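Local structure of 1,4-dihydroxy-2-naphthoyl-CoA hydrolase (Escherichia coli, 1VH5) at residues A40-D45 and G57-V62; E119-D122 and R126-C129; S69-L74 and Q114-E119; D36-T41 and E65-V70. The protein catalyses the hydrolysis of 1,4-dihydroxy-2-naphthoyl-CoA to 1,4-dihydroxy-2-naphthoate and CoA in menaquinone biosynthesis and also cleaves many other acyl-CoA thioesters. All blocks are in the same frame, centred on the assembly; numbering follows the deposited sequence.

Contact 1: A40-D45 and G57-V62; sequences ATMPVD and GGASVV
M42 on strand 38-43 and S60 near the start of helix 57-74 mark the closest approach of the two backbones, with 8.7 Å between their CA atoms. From A40 to P43 the chain is extended, and beyond that it passes into a loop. Residues 57-62 are regular helix, with V61 N bonded to G57 O at 3.2 Å and V62 N to G58 O at 2.8 Å. This is a piece of the hot dog fold, in which a curled antiparallel sheet wraps a long helix; here the sheet meets the N-terminal part of that helix.

The gap is too wide for backbone pairing and is spanned mainly by one side chain. M42 leaves the strand toward the helix with CG opposite its own backbone N (chi1 180°), and chi2 continues the straight run. An unbranched, flexible residue suits this place because it can reach across and then bend: at chi3 (69°) the chain folds over, bringing its end against the helix surface at A59. The small methyl of A59, which is turned toward the strand, lets the thioether come close to the main chain. S60 sends its CB the other way and offers the strand little beyond its backbone.

V100 and L63 also pack on M42, so the thioether lies within a hydrophobic layer, while A59 touches M22 of the second subunit. At the tip of the side chain, M42 CE rests 3.9 Å from A59 CB. It also lies 3.5 Å from A59 O, the oxygen that M42 SD approaches as well.

Contact 2: E119-D122 and R126-C129; sequences EIFD and RLCC
D122 and R126 clasp each other where the hairpin of strands 113-121 and 127-138 turns. Behind them the strands pair antiparallel, but out of step by one residue: C128 and C129 both face I120, a classic beta bulge. I120 O therefore takes two N-H groups, C128 N at 2.7 Å and C129 N at 3.2 Å, while I120 N gives its own to C129 O.

R126 can be followed outward. Its CB lies 3.5 Å from D122 OD2, and CG stays alongside the same carboxylate. CD passes D122 OD1, and the bend at chi3 (-69°) then turns NE toward that oxygen, presenting the NE/NH1 edge of the guanidinium to it. NE donates to D122 OD1 at 2.8 Å, on the syn lone pair, and NH1 reaches the same oxygen at 3.2 Å from above the carboxylate plane. The two planes are turned 51° apart, so the salt bridge is skewed. Meanwhile R126 N meets D122 OD2 at 3.0 Å, and D122 N bonds back to R126 O.

On the face of the sheet bearing F121, L127 CD1 sits over the phenyl ring, 4.3 Å from its centroid, a CH-pi contact suited to a branched aliphatic tip. An alanine at D122 is likely to leave the guanidinium of R126 without its charged mate and free to swing, and R126 N without this acceptor.

Because R93, which binds substrate, also packs against D122 and R126, the aspartate probably offsets part of the positive charge gathered at this end of the hairpin, while its carboxylate fastens R126 by backbone and side chain alike.

Contact 3: S69-L74 and Q114-E119; sequences SVAGYL and QVWQIE
Q114 meets the helix at G72, where the two backbones come nearest. Its NE2 donates to G72 O at 3.1 Å in a nearly straight bond (171°), the acceptor lying in the plane of the glutamine amide. OE1 of Q114 sits only 3.0 Å from G72 CA. Glycine suits that position, since a CB there would collide with this oxygen. T135 OG1 also bonds to OE1, tying the amide to the next strand.

Two residues on, W116 points the same way. Both side chains hold CG anti to the carbonyl carbon (chi1 -48° and -69°), leaving the strand alike and bringing indole to amide. NE1 of W116 gives its hydrogen to Q114 OE1 at 3.1 Å, with the oxygen in the indole plane but the indole nitrogen standing above the plane of the amide. The methyl of A71 lies over the face of the six-membered ring, A71 CB being 3.6 Å from its centroid, a close CH-pi contact that a small residue permits. A leucine in place of W116 would probably leave the A71 methyl without its flat seat and Q114 OE1 without the indole N-H that helps fix the amide.

W116 also packs on L109, a substrate-binding residue. A long helix laid against the concave face of an antiparallel sheet is the hallmark of the hot dog fold.

Contact 4: D36-T41 and E65-V70; sequences DTLEAT and ESIGSV
I67 sets its branched side chain between L38 and A40, residues of alternate position that share one face of strand 38-43. The strand and the helix segment 65-70 run nearly opposite ways, 150° between their directions, with axes 8.8 Å apart, the spacing of a sheet with a helix on its face.

The two branches of I67 divide the work. CG2, placed opposite the backbone N, is directed at L38 and comes 3.7 Å from L38 O and 4.0 Å from L38 CD2. CG1 takes the other direction and lies 3.7 Å from A40 CB, and CD1 carries on past that methyl at 3.8 Å. A beta-branched residue fits because it touches both strand residues at once, and alanine fits opposite because its short side chain lets the isoleucine lie close to the strand.

L38 slants across I67 but stands at about a right angle to V70. Its CD2 approaches V70 CG1, a contact that is less certain because the valine is modelled in two conformers and this holds for one of them. All these contacts are hydrocarbon on hydrocarbon or on main chain.

E65, inferred to be the catalytic nucleophile or base, lies on the same helix segment but is directed elsewhere, and its OE1 bonds to H91 of the second subunit. Around the packed face, F30 of strand 29-33 and L14 of helix 11-16 close over L38 and V70, while C104 of strand 99-106 touches I67.

Overall arrangement
Following the chain, contact 4 opens first, at residues 36-41, and contact 1 starts from the same strand, the two sharing A40 and T41. Contact 1 closes first, at 57-62, and contact 4 only at 65-70, so the shorter loop nests within the longer, and strand 38-43 is fixed to two successive parts of helix 57-74. Contact 3 takes over at S69 and V70, closing a long excursion at strand 113-121. Contact 2 begins at E119, where contact 3 ends, and is a local hairpin. Contacts 3 and 4 touch through G68 and W116, contacts 1 and 2 through S60 and I120, so both ends of the helix are bound to one sheet.

Contact 1: A40-D45 and G57-V62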
loop_
_atom_site.group_PDB
_atom_site.type_symbol
_atom_site.label_atom_id
_atom_site.label_comp_id
_atom_site.label_asym_id
_atom_site.label_seq_id
_atom_site.Cartn_x
_atom_site.Cartn_y
_atom_site.Cartn_z
ATOM N N ALA A 40 14.007 -4.457 -5.741
ATOM C CA ALA A 40 13.971 -4.944 -4.372
ATOM C C ALA A 40 13.012 -6.118 -4.267
ATOM O O ALA A 40 12.043 -6.210 -5.037
ATOM C CB ALA A 40 13.582 -3.866 -3.438
ATOM N N THR A 41 13.254 -7.005 -3.300
ATOM C CA THR A 41 12.325 -8.109 -3.056
ATOM C C THR A 41 11.661 -8.013 -1.685
ATOM O O THR A 41 12.076 -7.286 -0.824
ATOM C CB THR A 41 13.015 -9.477 -3.174
ATOM O OG1 THR A 41 14.033 -9.567 -2.160
ATOM C CG2 THR A 41 13.681 -9.655 -4.534
ATOM N N MET A 42 10.593 -8.791 -1.521
ATOM C CA MET A 42 9.785 -8.817 -0.298
ATOM C C MET A 42 9.176 -10.195 -0.153
ATOM O O MET A 42 8.701 -10.767 -1.129
ATOM C CB MET A 42 8.670 -7.770 -0.376
ATOM C CG MET A 42 7.716 -7.663 0.835
ATOM S SD MET A 42 6.433 -6.437 0.604
ATOM C CE MET A 42 5.537 -7.213 -0.611
ATOM N N PRO A 43 9.189 -10.746 1.070
ATOM C CA PRO A 43 8.619 -12.083 1.243
ATOM C C PRO A 43 7.099 -12.020 1.206
ATOM O O PRO A 43 6.494 -10.980 1.545
ATOM C CB PRO A 43 9.077 -12.469 2.665
ATOM C CG PRO A 43 9.149 -11.167 3.396
ATOM C CD PRO A 43 9.667 -10.191 2.344
ATOM N N VAL A 44 6.509 -13.124 0.771
ATOM C CA VAL A 44 5.080 -13.385 0.902
ATOM C C VAL A 44 4.997 -14.233 2.174
ATOM O O VAL A 44 5.287 -15.423 2.166
ATOM C CB VAL A 44 4.477 -14.113 -0.331
ATOM C CG1 VAL A 44 2.969 -14.283 -0.160
ATOM C CG2 VAL A 44 4.801 -13.386 -1.646
ATOM N N ASP A 45 4.715 -13.588 3.281
ATOM C CA ASP A 45 4.729 -14.265 4.594
ATOM C C ASP A 45 3.645 -13.686 5.512
ATOM O O ASP A 45 2.803 -12.864 5.107
ATOM C CB ASP A 45 6.135 -14.215 5.229
ATOM C CG ASP A 45 6.527 -12.846 5.730
ATOM O OD1 ASP A 45 7.660 -12.741 6.250
ATOM O OD2 ASP A 45 5.806 -11.843 5.673
ATOM N N GLY A 57 -2.630 -6.931 -1.303
ATOM C CA GLY A 57 -2.460 -5.910 -2.347
ATOM C C GLY A 57 -1.777 -4.665 -1.793
ATOM O O GLY A 57 -0.977 -4.007 -2.488
ATOM N N GLY A 58 -2.067 -4.331 -0.526
ATOM C CA GLY A 58 -1.359 -3.230 0.100
ATOM C C GLY A 58 0.129 -3.448 0.287
ATOM O O GLY A 58 0.905 -2.482 0.227
ATOM N N ALA A 59 0.529 -4.688 0.556
ATOM C CA ALA A 59 1.956 -4.979 0.673
ATOM C C ALA A 59 2.701 -4.761 -0.645
ATOM O O ALA A 59 3.781 -4.207 -0.659
ATOM C CB ALA A 59 2.160 -6.421 1.159
ATOM N N SER A 60 2.056 -5.106 -1.755
ATOM C CA SER A 60 2.623 -4.824 -3.077
ATOM C C SER A 60 2.851 -3.329 -3.228
ATOM O O SER A 60 3.861 -2.897 -3.756
ATOM C CB SER A 60 1.723 -5.294 -4.179
ATOM O OG SER A 60 1.624 -6.704 -4.198
ATOM N N VAL A 61 1.898 -2.529 -2.766
ATOM C CA VAL A 61 2.018 -1.064 -2.862
ATOM C C VAL A 61 3.082 -0.544 -1.900
ATOM O O VAL A 61 3.829 0.378 -2.232
ATOM C CB VAL A 61 0.644 -0.375 -2.686
ATOM C CG1 VAL A 61 0.825 1.151 -2.770
ATOM C CG2 VAL A 61 -0.335 -0.855 -3.770
ATOM N N VAL A 62 3.191 -1.125 -0.709
ATOM C CA VAL A 62 4.326 -0.784 0.146
ATOM C C VAL A 62 5.660 -1.016 -0.588
ATOM O O VAL A 62 6.549 -0.164 -0.575
ATOM C CB VAL A 62 4.333 -1.580 1.467
ATOM C CG1 VAL A 62 5.612 -1.270 2.259
ATOM C CG2 VAL A 62 3.103 -1.223 2.333
#

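Contact 2: E119-D122 and R126-C129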
loop_
_atom_site.group_PDB
_atom_site.type_symbol
_atom_site.label_atom_id
_atom_site.label_comp_id
_atom_site.label_asym_id
_atom_site.label_seq_id
_atom_site.Cartn_x
_atom_site.Cartn_y
_atom_site.Cartn_z
ATOM N N GLU A 119 6.922 -2.596 -11.518
ATOM C CA GLU A 119 6.235 -3.850 -11.801
ATOM C C GLU A 119 6.724 -4.886 -10.792
ATOM O O GLU A 119 7.928 -4.960 -10.491
ATOM C CB GLU A 119 6.505 -4.312 -13.239
ATOM C CG GLU A 119 5.840 -3.459 -14.323
ATOM C CD GLU A 119 6.156 -3.955 -15.742
ATOM O OE1 GLU A 119 7.299 -4.422 -15.999
ATOM O OE2 GLU A 119 5.265 -3.881 -16.622
ATOM N N ILE A 120 5.787 -5.677 -10.259
ATOM C CA ILE A 120 6.143 -6.647 -9.224
ATOM C C ILE A 120 5.837 -8.023 -9.758
ATOM O O ILE A 120 4.737 -8.296 -10.230
ATOM C CB ILE A 120 5.341 -6.356 -7.960
ATOM C CG1 ILE A 120 5.732 -4.954 -7.444
ATOM C CG2 ILE A 120 5.560 -7.490 -6.883
ATOM C CD1 ILE A 120 4.870 -4.471 -6.388
ATOM N N PHE A 121 6.830 -8.902 -9.684
ATOM C CA PHE A 121 6.785 -10.247 -10.268
ATOM C C PHE A 121 6.956 -11.293 -9.174
ATOM O O PHE A 121 7.620 -11.072 -8.158
ATOM C CB PHE A 121 7.909 -10.461 -11.309
ATOM C CG PHE A 121 7.902 -9.454 -12.430
ATOM C CD1 PHE A 121 8.536 -8.212 -12.258
ATOM C CD2 PHE A 121 7.254 -9.728 -13.611
ATOM C CE1 PHE A 121 8.516 -7.251 -13.272
ATOM C CE2 PHE A 121 7.222 -8.762 -14.650
ATOM C CZ PHE A 121 7.883 -7.538 -14.466
ATOM N N ASP A 122 6.367 -12.458 -9.388
ATOM C CA ASP A 122 6.623 -13.596 -8.499
ATOM C C ASP A 122 7.908 -14.320 -8.905
ATOM O O ASP A 122 8.585 -13.927 -9.850
ATOM C CB ASP A 122 5.395 -14.526 -8.459
ATOM C CG ASP A 122 5.134 -15.231 -9.775
ATOM O OD1 ASP A 122 3.975 -15.703 -9.981
ATOM O OD2 ASP A 122 6.026 -15.385 -10.647
ATOM N N ARG A 126 6.281 -14.072 -13.277
ATOM C CA ARG A 126 4.942 -13.630 -13.686
ATOM C C ARG A 126 4.565 -12.304 -13.019
ATOM O O ARG A 126 4.741 -12.107 -11.818
ATOM C CB ARG A 126 3.917 -14.697 -13.341
ATOM C CG ARG A 126 4.379 -16.082 -13.825
ATOM C CD ARG A 126 3.376 -17.149 -13.536
ATOM N NE ARG A 126 3.280 -17.412 -12.105
ATOM C CZ ARG A 126 2.738 -18.502 -11.573
ATOM N NH1 ARG A 126 2.709 -18.630 -10.261
ATOM N NH2 ARG A 126 2.217 -19.457 -12.349
ATOM N N LEU A 127 4.035 -11.393 -13.819
ATOM C CA LEU A 127 3.587 -10.099 -13.315
ATOM C C LEU A 127 2.432 -10.276 -12.355
ATOM O O LEU A 127 1.438 -10.931 -12.677
ATOM C CB LEU A 127 3.140 -9.236 -14.477
ATOM C CG LEU A 127 2.715 -7.804 -14.140
ATOM C CD1 LEU A 127 3.896 -6.971 -13.653
ATOM C CD2 LEU A 127 2.029 -7.173 -15.358
ATOM N N CYS A 128 2.581 -9.717 -11.168
ATOM C CA CYS A 128 1.508 -9.789 -10.189
ATOM C C CYS A 128 0.874 -8.424 -9.919
ATOM O O CYS A 128 -0.283 -8.343 -9.544
ATOM C CB CYS A 128 2.039 -10.322 -8.854
ATOM S SG CYS A 128 2.530 -12.068 -8.966
ATOM N N CYS A 129 1.650 -7.346 -10.020
ATOM C CA CYS A 129 1.100 -6.020 -9.744
ATOM C C CYS A 129 1.852 -5.015 -10.639
ATOM O O CYS A 129 3.070 -5.092 -10.762
ATOM C CB CYS A 129 1.289 -5.680 -8.257
ATOM S SG CYS A 129 0.703 -4.030 -7.746
#

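Contact 3: S69-L74 and Q114-E119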
loop_
_atom_site.group_PDB
_atom_site.type_symbol
_atom_site.label_atom_id
_atom_site.label_comp_id
_atom_site.label_asym_id
_atom_site.label_seq_id
_atom_site.Cartn_x
_atom_site.Cartn_y
_atom_site.Cartn_z
ATOM N N SER A 69 10.205 5.682 -3.989
ATOM C CA SER A 69 10.634 6.837 -3.185
ATOM C C SER A 69 12.147 6.971 -3.115
ATOM O O SER A 69 12.670 8.078 -3.224
ATOM C CB SER A 69 10.134 6.697 -1.740
ATOM O OG SER A 69 8.721 6.668 -1.686
ATOM N N VAL A 70 12.859 5.857 -2.918
ATOM C CA VAL A 70 14.320 5.906 -2.873
ATOM C C VAL A 70 14.866 6.187 -4.273
ATOM O O VAL A 70 15.763 7.002 -4.409
ATOM C CB VAL A 70 14.874 4.462 -2.514
ATOM C CG1 VAL A 70 16.367 4.313 -2.882
ATOM C CG2 VAL A 70 14.642 4.101 -1.070
ATOM N N ALA A 71 14.285 5.593 -5.322
ATOM C CA ALA A 71 14.762 5.886 -6.688
ATOM C C ALA A 71 14.628 7.372 -6.971
ATOM O O ALA A 71 15.549 8.017 -7.525
ATOM C CB ALA A 71 13.983 5.067 -7.717
ATOM N N GLY A 72 13.505 7.948 -6.569
ATOM C CA GLY A 72 13.264 9.382 -6.763
ATOM C C GLY A 72 14.335 10.210 -6.064
ATOM O O GLY A 72 14.901 11.168 -6.645
ATOM N N TYR A 73 14.612 9.895 -4.781
ATOM C CA TYR A 73 15.650 10.590 -4.006
ATOM C C TYR A 73 17.008 10.486 -4.714
ATOM O O TYR A 73 17.742 11.485 -4.817
ATOM C CB TYR A 73 15.724 9.954 -2.597
ATOM C CG TYR A 73 16.991 10.356 -1.826
ATOM C CD1 TYR A 73 17.129 11.635 -1.281
ATOM C CD2 TYR A 73 18.031 9.440 -1.651
ATOM C CE1 TYR A 73 18.302 12.009 -0.580
ATOM C CE2 TYR A 73 19.191 9.797 -0.933
ATOM C CZ TYR A 73 19.299 11.079 -0.408
ATOM O OH TYR A 73 20.448 11.443 0.280
ATOM N N LEU A 74 17.324 9.301 -5.229
ATOM C CA LEU A 74 18.614 9.093 -5.893
ATOM C C LEU A 74 18.755 9.885 -7.182
ATOM O O LEU A 74 19.896 10.031 -7.677
ATOM C CB LEU A 74 18.898 7.611 -6.159
ATOM C CG LEU A 74 19.016 6.717 -4.907
ATOM C CD1 LEU A 74 19.050 5.251 -5.308
ATOM C CD2 LEU A 74 20.268 7.045 -4.067
ATOM N N GLN A 114 8.428 13.697 -10.736
ATOM C CA GLN A 114 8.907 12.457 -11.337
ATOM C C GLN A 114 7.734 11.493 -11.423
ATOM O O GLN A 114 6.785 11.564 -10.625
ATOM C CB GLN A 114 10.016 11.796 -10.493
ATOM C CG GLN A 114 11.113 12.735 -10.060
ATOM C CD GLN A 114 11.949 12.134 -8.960
ATOM O OE1 GLN A 114 11.451 11.361 -8.124
ATOM N NE2 GLN A 114 13.243 12.505 -8.926
ATOM N N VAL A 115 7.826 10.575 -12.363
ATOM C CA VAL A 115 6.900 9.457 -12.415
ATOM C C VAL A 115 7.703 8.181 -12.570
ATOM O O VAL A 115 8.581 8.092 -13.436
ATOM C CB VAL A 115 5.906 9.598 -13.585
ATOM C CG1 VAL A 115 4.904 8.387 -13.654
ATOM C CG2 VAL A 115 5.166 10.953 -13.497
ATOM N N TRP A 116 7.408 7.211 -11.699
ATOM C CA TRP A 116 8.112 5.939 -11.645
ATOM C C TRP A 116 7.117 4.828 -11.960
ATOM O O TRP A 116 5.965 4.880 -11.485
ATOM C CB TRP A 116 8.672 5.754 -10.226
ATOM C CG TRP A 116 9.774 6.709 -9.910
ATOM C CD1 TRP A 116 9.689 7.902 -9.281
ATOM C CD2 TRP A 116 11.123 6.584 -10.346
ATOM N NE1 TRP A 116 10.928 8.515 -9.222
ATOM C CE2 TRP A 116 11.818 7.731 -9.904
ATOM C CE3 TRP A 116 11.822 5.603 -11.074
ATOM C CZ2 TRP A 116 13.186 7.920 -10.133
ATOM C CZ3 TRP A 116 13.200 5.784 -11.295
ATOM C CH2 TRP A 116 13.856 6.941 -10.821
ATOM N N GLN A 117 7.549 3.823 -12.722
ATOM C CA GLN A 117 6.742 2.623 -12.941
ATOM C C GLN A 117 7.397 1.489 -12.155
ATOM O O GLN A 117 8.615 1.219 -12.290
ATOM C CB GLN A 117 6.687 2.298 -14.413
ATOM C CG GLN A 117 5.766 1.101 -14.796
ATOM C CD GLN A 117 5.501 1.113 -16.298
ATOM O OE1 GLN A 117 4.674 1.877 -16.791
ATOM N NE2 GLN A 117 6.241 0.331 -17.016
ATOM N N ILE A 118 6.610 0.799 -11.323
ATOM C CA ILE A 118 7.142 -0.345 -10.616
ATOM C C ILE A 118 6.282 -1.564 -10.954
ATOM O O ILE A 118 5.063 -1.577 -10.705
ATOM C CB ILE A 118 7.195 -0.160 -9.090
ATOM C CG1 ILE A 118 7.855 1.167 -8.672
ATOM C CG2 ILE A 118 7.906 -1.410 -8.496
ATOM C CD1 ILE A 118 6.893 2.366 -8.641
ATOM N N GLU A 119 6.922 -2.596 -11.518
ATOM C CA GLU A 119 6.235 -3.850 -11.801
ATOM C C GLU A 119 6.724 -4.886 -10.792
ATOM O O GLU A 119 7.928 -4.960 -10.491
ATOM C CB GLU A 119 6.505 -4.312 -13.239
ATOM C CG GLU A 119 5.840 -3.459 -14.323
ATOM C CD GLU A 119 6.156 -3.955 -15.742
ATOM O OE1 GLU A 119 7.299 -4.422 -15.999
ATOM O OE2 GLU A 119 5.265 -3.881 -16.622
#

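Contact 4: D36-T41 and E65-V70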
loop_
_atom_site.group_PDB
_atom_site.type_symbol
_atom_site.label_atom_id
_atom_site.label_comp_id
_atom_site.label_asym_id
_atom_site.label_seq_id
_atom_site.Cartn_x
_atom_site.Cartn_y
_atom_site.Cartn_z
ATOM N N ASP A 36 19.700 2.435 -14.722
ATOM C CA ASP A 36 18.412 3.112 -14.890
ATOM C C ASP A 36 17.242 2.339 -14.298
ATOM O O ASP A 36 16.099 2.598 -14.692
ATOM C CB ASP A 36 18.168 3.481 -16.388
ATOM C CG ASP A 36 18.182 2.275 -17.306
ATOM O OD1 ASP A 36 18.329 2.432 -18.551
ATOM O OD2 ASP A 36 18.044 1.120 -16.895
ATOM N N THR A 37 17.538 1.397 -13.401
ATOM C CA THR A 37 16.494 0.616 -12.739
ATOM C C THR A 37 16.904 0.335 -11.319
ATOM O O THR A 37 18.083 0.338 -10.985
ATOM C CB THR A 37 16.168 -0.706 -13.435
ATOM O OG1 THR A 37 17.334 -1.526 -13.486
ATOM C CG2 THR A 37 15.776 -0.505 -14.902
ATOM N N LEU A 38 15.910 0.093 -10.466
ATOM C CA LEU A 38 16.172 -0.292 -9.078
ATOM C C LEU A 38 15.285 -1.488 -8.728
ATOM O O LEU A 38 14.090 -1.467 -9.027
ATOM C CB LEU A 38 15.957 0.906 -8.160
ATOM C CG LEU A 38 16.324 0.784 -6.689
ATOM C CD1 LEU A 38 17.820 0.478 -6.473
ATOM C CD2 LEU A 38 15.907 2.043 -5.960
ATOM N N GLU A 39 15.842 -2.559 -8.146
ATOM C CA GLU A 39 15.037 -3.733 -7.791
ATOM C C GLU A 39 15.147 -4.046 -6.310
ATOM O O GLU A 39 16.216 -3.923 -5.691
ATOM C CB GLU A 39 15.468 -5.002 -8.546
ATOM C CG GLU A 39 15.583 -4.827 -10.042
ATOM C CD GLU A 39 16.046 -6.077 -10.772
ATOM O OE1 GLU A 39 16.326 -7.110 -10.109
ATOM O OE2 GLU A 39 16.114 -6.018 -12.025
ATOM N N ALA A 40 14.007 -4.457 -5.741
ATOM C CA ALA A 40 13.971 -4.944 -4.372
ATOM C C ALA A 40 13.012 -6.118 -4.267
ATOM O O ALA A 40 12.043 -6.210 -5.037
ATOM C CB ALA A 40 13.582 -3.866 -3.438
ATOM N N THR A 41 13.254 -7.005 -3.300
ATOM C CA THR A 41 12.325 -8.109 -3.056
ATOM C C THR A 41 11.661 -8.013 -1.685
ATOM O O THR A 41 12.076 -7.286 -0.824
ATOM C CB THR A 41 13.015 -9.477 -3.174
ATOM O OG1 THR A 41 14.033 -9.567 -2.160
ATOM C CG2 THR A 41 13.681 -9.655 -4.534
ATOM N N GLU A 65 6.041 1.667 -3.416
ATOM C CA GLU A 65 6.326 3.009 -2.935
ATOM C C GLU A 65 7.708 3.054 -2.293
ATOM O O GLU A 65 8.400 4.072 -2.391
ATOM C CB GLU A 65 5.240 3.500 -1.950
ATOM C CG GLU A 65 5.471 4.954 -1.531
ATOM C CD GLU A 65 4.222 5.752 -1.269
ATOM O OE1 GLU A 65 3.109 5.353 -1.707
ATOM O OE2 GLU A 65 4.393 6.780 -0.597
ATOM N N SER A 66 8.115 1.987 -1.596
ATOM C CA SER A 66 9.450 1.976 -0.957
ATOM C C SER A 66 10.556 2.087 -1.994
ATOM O O SER A 66 11.549 2.776 -1.770
ATOM C CB SER A 66 9.635 0.672 -0.191
ATOM O OG SER A 66 8.732 0.580 0.910
ATOM N N ILE A 67 10.400 1.399 -3.119
ATOM C CA ILE A 67 11.405 1.422 -4.196
ATOM C C ILE A 67 11.364 2.749 -4.922
ATOM O O ILE A 67 12.394 3.408 -5.092
ATOM C CB ILE A 67 11.222 0.283 -5.229
ATOM C CG1 ILE A 67 11.324 -1.098 -4.566
ATOM C CG2 ILE A 67 12.331 0.364 -6.287
ATOM C CD1 ILE A 67 10.806 -2.204 -5.448
ATOM N N GLY A 68 10.166 3.179 -5.329
ATOM C CA GLY A 68 10.039 4.429 -6.075
ATOM C C GLY A 68 10.507 5.642 -5.285
ATOM O O GLY A 68 11.080 6.573 -5.855
ATOM N N SER A 69 10.205 5.682 -3.989
ATOM C CA SER A 69 10.634 6.837 -3.185
ATOM C C SER A 69 12.147 6.971 -3.115
ATOM O O SER A 69 12.670 8.078 -3.224
ATOM C CB SER A 69 10.134 6.697 -1.740
ATOM O OG SER A 69 8.721 6.668 -1.686
ATOM N N VAL A 70 12.859 5.857 -2.918
ATOM C CA VAL A 70 14.320 5.906 -2.873
ATOM C C VAL A 70 14.866 6.187 -4.273
ATOM O O VAL A 70 15.763 7.002 -4.409
ATOM C CB VAL A 70 14.874 4.462 -2.514
ATOM C CG1 VAL A 70 16.367 4.313 -2.882
ATOM C CG2 VAL A 70 14.642 4.101 -1.070
#